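Local coordinates for nickel ABC transporter (Nickel-binding protein) (Bacillus halodurans, PDB 3T66) that probably captures a solute, perhaps nickel or a peptide, outside the cell and delivers it to an ABC importer, at residues 289-294 / 387-392; 396-401 / 436-441. All coordinates share one frame; numbering follows the deposited sequence.

Contact 1 (289-294 / 387-392)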
# COMPACT_ATOMS: atom_id res chain seq x y z
N PRO A 289 -3.73 -10.67 5.42
CA PRO A 289 -3.54 -12.08 5.56
C PRO A 289 -2.84 -12.75 4.36
O PRO A 289 -2.05 -13.65 4.56
CB PRO A 289 -4.97 -12.59 5.76
CG PRO A 289 -5.76 -11.35 6.23
CD PRO A 289 -5.15 -10.29 5.41
N THR A 290 -3.11 -12.30 3.14
CA THR A 290 -2.65 -13.00 1.94
C THR A 290 -1.13 -12.93 1.69
O THR A 290 -0.58 -13.64 0.83
CB THR A 290 -3.41 -12.51 0.72
OG1 THR A 290 -4.13 -11.32 1.08
CG2 THR A 290 -4.42 -13.52 0.33
N LEU A 291 -0.46 -12.09 2.47
CA LEU A 291 0.98 -11.88 2.37
C LEU A 291 1.66 -13.15 2.82
O LEU A 291 1.12 -13.86 3.66
CB LEU A 291 1.42 -10.71 3.22
CG LEU A 291 1.30 -9.34 2.55
CD1 LEU A 291 1.23 -8.27 3.60
CD2 LEU A 291 2.47 -9.03 1.63
N PRO A 292 2.83 -13.45 2.24
CA PRO A 292 3.51 -14.68 2.57
C PRO A 292 4.06 -14.67 4.02
O PRO A 292 4.31 -15.73 4.59
CB PRO A 292 4.63 -14.75 1.53
CG PRO A 292 4.92 -13.33 1.23
CD PRO A 292 3.59 -12.68 1.24
N PHE A 293 4.23 -13.50 4.62
CA PHE A 293 4.79 -13.37 5.97
C PHE A 293 3.83 -12.90 7.03
O PHE A 293 4.24 -12.27 7.99
CB PHE A 293 6.01 -12.44 5.97
CG PHE A 293 5.80 -11.13 5.23
CD1 PHE A 293 5.12 -10.09 5.82
CD2 PHE A 293 6.33 -10.94 3.95
CE1 PHE A 293 4.97 -8.87 5.13
CE2 PHE A 293 6.19 -9.73 3.29
CZ PHE A 293 5.51 -8.70 3.88
N ALA A 294 2.55 -13.22 6.88
CA ALA A 294 1.57 -12.84 7.87
C ALA A 294 1.28 -14.05 8.72
O ALA A 294 1.18 -15.17 8.22
CB ALA A 294 0.33 -12.36 7.18
N VAL A 387 1.06 2.52 5.19
CA VAL A 387 1.15 1.40 4.23
C VAL A 387 2.34 0.59 4.71
O VAL A 387 3.44 1.11 4.79
CB VAL A 387 1.46 1.82 2.82
CG1 VAL A 387 1.06 0.73 1.92
CG2 VAL A 387 0.73 3.06 2.46
N THR A 388 2.10 -0.68 5.05
CA THR A 388 3.07 -1.46 5.83
C THR A 388 3.96 -2.34 4.94
O THR A 388 5.06 -2.78 5.36
CB THR A 388 2.37 -2.31 6.89
OG1 THR A 388 1.61 -3.30 6.23
CG2 THR A 388 1.42 -1.50 7.66
N SER A 389 3.49 -2.61 3.73
CA SER A 389 4.17 -3.52 2.83
C SER A 389 3.98 -3.04 1.39
O SER A 389 3.26 -3.66 0.58
CB SER A 389 3.62 -4.91 3.03
OG SER A 389 2.22 -4.87 2.91
N PRO A 390 4.65 -1.93 1.06
CA PRO A 390 4.28 -1.11 -0.10
C PRO A 390 4.44 -1.89 -1.40
O PRO A 390 3.60 -1.73 -2.33
CB PRO A 390 5.29 0.06 -0.05
CG PRO A 390 6.16 -0.18 1.20
CD PRO A 390 6.02 -1.64 1.51
N ARG A 391 5.49 -2.70 -1.50
CA ARG A 391 5.54 -3.57 -2.65
C ARG A 391 6.01 -4.92 -2.30
O ARG A 391 6.98 -5.43 -2.85
CB ARG A 391 6.23 -2.96 -3.86
CG ARG A 391 7.49 -2.32 -3.59
CD ARG A 391 7.52 -0.93 -4.11
NE ARG A 391 8.64 -0.34 -3.40
CZ ARG A 391 8.65 0.83 -2.79
NH1 ARG A 391 9.76 1.19 -2.16
NH2 ARG A 391 7.61 1.65 -2.84
N GLY A 392 5.29 -5.51 -1.35
CA GLY A 392 5.57 -6.86 -0.88
C GLY A 392 6.67 -7.04 0.11
O GLY A 392 6.97 -8.17 0.45
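Leu291 and Phe293 reach from a type I beta turn, Leu291 to Ala294, to Ser389 and Gly392 in the loop after strand 381-387. The contact thus joins two irregular connections through four buried residues, in a family 5 solute-binding protein. One part of the contact is a methyl set against a hydroxyl. Leu291 sends the end of one branch to the serine, with CD1 3.6 Å from Ser389 OG and 4.2 Å from Ser389 CB. A leucine suits this place because its forked end covers a short side chain without asking for a polar partner. The serine hydroxyl lies between its own backbone N and carbonyl carbon (chi1 53°), which turns it toward that methyl.

Aromatic packing forms the second part. The Phe293 ring meets the other loop by its edge, with CZ 4.3 Å from Ser389 CB. Beyond this contact, Phe287 packs edge-to-face with Phe293.

Backbone geometry supplies the rest. Gly392, with a positive phi of 81°, adopts a conformation that glycine takes easily, and a weak bond from its N to Ser389 O, 3.4 Å, helps to curl the loop. Its carbonyl oxygen comes to the edge of the aromatic ring: Gly392 O lies in the ring plane, 3.3 Å from Phe293 CE2.

Contact 2 (396-401 / 436-441); sequences YYLNAT and KLTEQA
Leu398 joins helix 395-402 to helix 431-447 by resting one methyl on Thr438 and Ala441, a small helix-helix packing contact in which a single leucine meets two residues three positions apart on the facing helix. Along 396-401, Tyr396 comes first and is turned to its own helix, where one face of its ring takes Ala400 CB, displaced toward the rim; the alanine is small enough to lie under it one turn later. The phenol of Tyr397 hydrogen-bonds to the hydroxyl of Tyr402.

Leu398 then carries the whole interface. Its CG stands beside the backbone N and anti to the carbonyl carbon (chi1 -79°), which carries the forked end toward the other helix. There CD1 lies 3.5 Å from Thr438 CG2, the two side chains crossing obliquely, and 4.2 Å from Ala441 CB. The small alanine allows a bulky leucine to approach the helix, and the threonine turns CG2 to it, while its hydroxyl is hydrogen-bonded along its own helix to the carbonyl of Arg434. Helix 416-426 borders the pair: Leu425 touches Thr438, and Asn426 hydrogen-bonds to Asn399, the next residue along.

Thr401 ends the segment by folding its hydroxyl back over the preceding turn. Tyr397 O accepts twice, from Thr401 N at 2.8 Å and from Thr401 OG1 at 2.9 Å, with the hydroxyl donor tilted 21° from the carbonyl plane.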
# COMPACT_ATOMS: atom_id res chain seq x y z
N TYR A 396 11.26 -1.79 5.40
CA TYR A 396 11.24 -0.37 5.68
C TYR A 396 10.26 -0.10 6.80
O TYR A 396 10.60 0.59 7.75
CB TYR A 396 10.91 0.52 4.47
CG TYR A 396 10.82 1.98 4.91
CD1 TYR A 396 11.96 2.82 4.93
CD2 TYR A 396 9.58 2.50 5.39
CE1 TYR A 396 11.87 4.14 5.38
CE2 TYR A 396 9.48 3.80 5.84
CZ TYR A 396 10.61 4.62 5.83
OH TYR A 396 10.45 5.90 6.29
N TYR A 397 9.05 -0.62 6.71
CA TYR A 397 8.07 -0.28 7.74
C TYR A 397 8.55 -0.64 9.14
O TYR A 397 8.46 0.15 10.10
CB TYR A 397 6.78 -1.03 7.46
CG TYR A 397 5.88 -1.08 8.63
CD1 TYR A 397 5.23 0.06 9.08
CD2 TYR A 397 5.66 -2.29 9.31
CE1 TYR A 397 4.34 0.03 10.16
CE2 TYR A 397 4.79 -2.36 10.42
CZ TYR A 397 4.11 -1.19 10.84
OH TYR A 397 3.22 -1.22 11.92
N LEU A 398 9.06 -1.86 9.24
CA LEU A 398 9.32 -2.42 10.52
C LEU A 398 10.45 -1.66 11.09
O LEU A 398 10.36 -1.15 12.20
CB LEU A 398 9.70 -3.88 10.42
CG LEU A 398 8.51 -4.79 10.23
CD1 LEU A 398 9.03 -6.16 9.87
CD2 LEU A 398 7.67 -4.84 11.45
N ASN A 399 11.52 -1.56 10.32
CA ASN A 399 12.62 -0.81 10.81
C ASN A 399 12.20 0.61 11.22
O ASN A 399 12.52 1.07 12.34
CB ASN A 399 13.74 -0.77 9.79
CG ASN A 399 15.04 -0.39 10.41
OD1 ASN A 399 15.78 -1.25 10.92
ND2 ASN A 399 15.33 0.90 10.42
N ALA A 400 11.44 1.28 10.36
CA ALA A 400 11.06 2.64 10.63
C ALA A 400 10.25 2.76 11.91
O ALA A 400 10.41 3.72 12.67
CB ALA A 400 10.31 3.20 9.47
N THR A 401 9.40 1.79 12.20
CA THR A 401 8.45 2.00 13.29
C THR A 401 8.85 1.36 14.64
O THR A 401 8.31 1.71 15.72
CB THR A 401 7.07 1.55 12.82
OG1 THR A 401 6.83 2.11 11.52
CG2 THR A 401 6.00 1.99 13.77
N LYS A 436 10.70 -15.27 6.59
CA LYS A 436 10.56 -15.97 7.90
C LYS A 436 10.70 -14.95 9.03
O LYS A 436 9.97 -15.00 10.04
CB LYS A 436 11.53 -17.17 8.08
N LEU A 437 11.63 -14.02 8.85
CA LEU A 437 11.92 -13.05 9.90
C LEU A 437 10.76 -12.05 10.11
O LEU A 437 10.42 -11.73 11.25
CB LEU A 437 13.22 -12.35 9.57
CG LEU A 437 14.36 -13.35 9.70
CD1 LEU A 437 15.50 -13.01 8.80
CD2 LEU A 437 14.86 -13.33 11.09
N THR A 438 10.12 -11.64 9.05
CA THR A 438 9.01 -10.73 9.16
C THR A 438 7.81 -11.33 9.91
O THR A 438 7.13 -10.62 10.60
CB THR A 438 8.61 -10.23 7.78
OG1 THR A 438 9.78 -10.11 6.99
CG2 THR A 438 8.01 -8.88 7.84
N GLU A 439 7.57 -12.62 9.76
CA GLU A 439 6.48 -13.31 10.44
C GLU A 439 6.77 -13.28 11.91
O GLU A 439 5.89 -13.23 12.71
CB GLU A 439 6.38 -14.78 9.99
CG GLU A 439 5.28 -15.20 8.99
CD GLU A 439 4.51 -16.46 9.37
OE1 GLU A 439 4.15 -16.55 10.54
OE2 GLU A 439 4.23 -17.35 8.54
N GLN A 440 8.04 -13.33 12.26
CA GLN A 440 8.46 -13.40 13.63
C GLN A 440 8.35 -12.07 14.29
O GLN A 440 7.99 -11.95 15.42
CB GLN A 440 9.91 -13.80 13.69
CG GLN A 440 10.20 -15.19 13.30
CD GLN A 440 11.63 -15.53 13.52
OE1 GLN A 440 12.21 -16.36 12.85
NE2 GLN A 440 12.21 -14.87 14.48
N ALA A 441 8.73 -11.05 13.56
CA ALA A 441 8.63 -9.73 14.06
C ALA A 441 7.14 -9.44 14.19
O ALA A 441 6.70 -8.87 15.18
CB ALA A 441 9.29 -8.78 13.11

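In the fold
Along the chain, contact 1 comes first: 289-294 meets 387-392 after 92 intervening residues that include helices 304-314 and 343-356 and strands 328-336 and 360-365, and so closes the longer loop. Segment 396-401, on helix 395-402, starts four residues later and provides the first half of contact 2, whose loop of 34 residues, with helix 416-426 inside it, returns at 436-441. The two loops follow in series, neither nesting nor crossing, yet they meet in space, their centres about 10 Å apart. Phe293 CD1 packs on Thr438 CG2 at 3.7 Å, bringing the 289-294 turn against helix 431-447, while Thr388 lies beside Tyr397. Together they join two loops to a helix pair.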